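Local coordinates for protein cryptic loci regulator 2 (Schizosaccharomyces pombe 972h-, PDB 5IKJ) that acts upstream of histone deacetylases to promote transcriptional silencing and is required for SHREC function and proper nucleosome positioning at heterochromatic loci, at residues 390-395 and 411-417. Residues are numbered along the deposited sequence; the frame is centred on the assembly and turned at random.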
# COMPACT_ATOMS: atom_id res chain seq x y z
N TRP A 390 9.46 3.86 -3.12
CA TRP A 390 8.82 3.41 -1.89
C TRP A 390 9.85 2.98 -0.86
O TRP A 390 11.02 2.76 -1.17
CB TRP A 390 7.89 2.22 -2.15
CG TRP A 390 6.70 2.46 -3.04
CD1 TRP A 390 6.64 2.26 -4.40
CD2 TRP A 390 5.39 2.89 -2.64
NE1 TRP A 390 5.38 2.56 -4.86
CE2 TRP A 390 4.60 2.95 -3.81
CE3 TRP A 390 4.82 3.25 -1.42
CZ2 TRP A 390 3.26 3.35 -3.78
CZ3 TRP A 390 3.49 3.64 -1.39
CH2 TRP A 390 2.73 3.69 -2.57
N ILE A 391 9.38 2.85 0.38
CA ILE A 391 10.07 2.03 1.36
C ILE A 391 9.95 0.57 0.95
O ILE A 391 8.93 0.15 0.37
CB ILE A 391 9.52 2.27 2.77
CG1 ILE A 391 8.02 1.91 2.83
CG2 ILE A 391 9.75 3.71 3.20
CD1 ILE A 391 7.42 1.97 4.23
N ASN A 392 10.99 -0.21 1.23
CA ASN A 392 11.08 -1.62 0.84
C ASN A 392 11.40 -1.76 -0.64
O ASN A 392 11.38 -2.88 -1.18
CB ASN A 392 9.79 -2.39 1.15
CG ASN A 392 10.02 -3.89 1.26
OD1 ASN A 392 10.98 -4.34 1.88
ND2 ASN A 392 9.12 -4.67 0.67
N ASP A 393 11.71 -0.65 -1.32
CA ASP A 393 11.97 -0.63 -2.75
C ASP A 393 13.47 -0.72 -3.01
O ASP A 393 14.29 -0.68 -2.09
CB ASP A 393 11.38 0.64 -3.36
CG ASP A 393 11.34 0.62 -4.87
OD1 ASP A 393 11.49 -0.48 -5.46
OD2 ASP A 393 11.17 1.70 -5.47
N LEU A 394 13.83 -0.85 -4.29
CA LEU A 394 15.22 -0.89 -4.72
C LEU A 394 15.50 0.32 -5.61
O LEU A 394 14.76 0.56 -6.57
CB LEU A 394 15.52 -2.18 -5.49
CG LEU A 394 15.03 -3.47 -4.81
CD1 LEU A 394 15.22 -4.66 -5.73
CD2 LEU A 394 15.76 -3.69 -3.49
N CYS A 395 16.55 1.07 -5.28
CA CYS A 395 16.87 2.30 -6.00
C CYS A 395 18.36 2.38 -6.25
O CYS A 395 19.17 1.83 -5.50
CB CYS A 395 16.41 3.54 -5.22
SG CYS A 395 17.40 3.90 -3.75
N PHE A 411 22.48 -1.18 -6.00
CA PHE A 411 21.24 -0.54 -5.57
C PHE A 411 21.20 -0.51 -4.05
O PHE A 411 21.89 -1.27 -3.37
CB PHE A 411 20.01 -1.28 -6.12
CG PHE A 411 19.96 -2.73 -5.75
CD1 PHE A 411 19.54 -3.14 -4.49
CD2 PHE A 411 20.31 -3.70 -6.67
CE1 PHE A 411 19.49 -4.48 -4.16
CE2 PHE A 411 20.26 -5.05 -6.34
CZ PHE A 411 19.85 -5.43 -5.09
N MET A 412 20.37 0.39 -3.52
CA MET A 412 20.02 0.41 -2.11
C MET A 412 18.68 -0.28 -1.93
O MET A 412 17.73 -0.01 -2.67
CB MET A 412 19.95 1.84 -1.57
CG MET A 412 19.27 1.95 -0.20
SD MET A 412 19.07 3.64 0.39
CE MET A 412 20.75 4.06 0.84
N TYR A 413 18.60 -1.17 -0.94
CA TYR A 413 17.34 -1.76 -0.51
C TYR A 413 16.77 -0.87 0.59
O TYR A 413 17.24 -0.90 1.73
CB TYR A 413 17.57 -3.20 -0.04
CG TYR A 413 16.36 -3.91 0.52
CD1 TYR A 413 15.07 -3.52 0.18
CD2 TYR A 413 16.51 -4.97 1.39
CE1 TYR A 413 13.96 -4.18 0.69
CE2 TYR A 413 15.41 -5.64 1.91
CZ TYR A 413 14.14 -5.23 1.56
OH TYR A 413 13.05 -5.90 2.08
N ILE A 414 15.77 -0.07 0.24
CA ILE A 414 15.34 1.03 1.09
C ILE A 414 14.62 0.48 2.32
O ILE A 414 13.69 -0.33 2.21
CB ILE A 414 14.44 2.00 0.30
CG1 ILE A 414 15.20 2.59 -0.89
CG2 ILE A 414 13.93 3.12 1.21
CD1 ILE A 414 14.32 3.34 -1.87
N SER A 415 15.05 0.94 3.49
CA SER A 415 14.40 0.59 4.75
C SER A 415 13.48 1.69 5.27
O SER A 415 12.46 1.38 5.90
CB SER A 415 15.46 0.30 5.82
OG SER A 415 16.17 -0.88 5.53
N ASP A 416 13.81 2.95 5.01
CA ASP A 416 13.12 4.06 5.64
C ASP A 416 13.34 5.31 4.79
O ASP A 416 14.43 5.51 4.25
CB ASP A 416 13.63 4.29 7.07
CG ASP A 416 12.61 4.96 7.96
OD1 ASP A 416 11.73 5.68 7.43
OD2 ASP A 416 12.68 4.78 9.19
N ILE A 417 12.29 6.13 4.68
CA ILE A 417 12.35 7.41 4.00
C ILE A 417 11.79 8.45 4.95
O ILE A 417 10.65 8.32 5.41
CB ILE A 417 11.57 7.41 2.67
CG1 ILE A 417 12.23 6.44 1.68
CG2 ILE A 417 11.49 8.82 2.08
CD1 ILE A 417 11.41 6.21 0.42
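I414 lies at the apolar centre, reaching across to the turn formed by residues 390-393. Its CD1 lies 3.7 Å from C395 SG and makes van der Waals contact with the turn backbone at W390 O (3.4 Å). I417 extends this apolar packing, with its CG1 4.0 Å from I391 CG2. Toward the other end, L394 CD2 packs on F411 CE1 (3.9 Å) and Y413 CD1 (3.7 Å), a cluster to which W495 adds its side chain.

Strands 394-397 and 411-419 are antiparallel neighbours in a curled mixed sheet, consistent with the SH3-clan assignment of this Clr2 family region. L394 and Y413 form a non-hydrogen-bonded pair (CA-CA 4.8 Å); C395 and M412 form a hydrogen-bonded one, C395 N to M412 O at 3.1 Å and M412 N to C395 O at 2.7 Å. I414 N then donates to D393 O (2.8 Å), and N392 N to I414 O (2.9 Å), so hydrogen bonding continues into the type II turn W390-D393.

At the polar edge, Y413 OH donates to N392 OD1 at 2.6 Å, while N392 ND2 bonds T235 and an acidic side chain of the Clr1 chain. D393 forms salt bridges with R462 and R243. With carboxylate neutralised and amide satisfied at both ends, this polar turn can lie buried against helix 214-237 and Clr1.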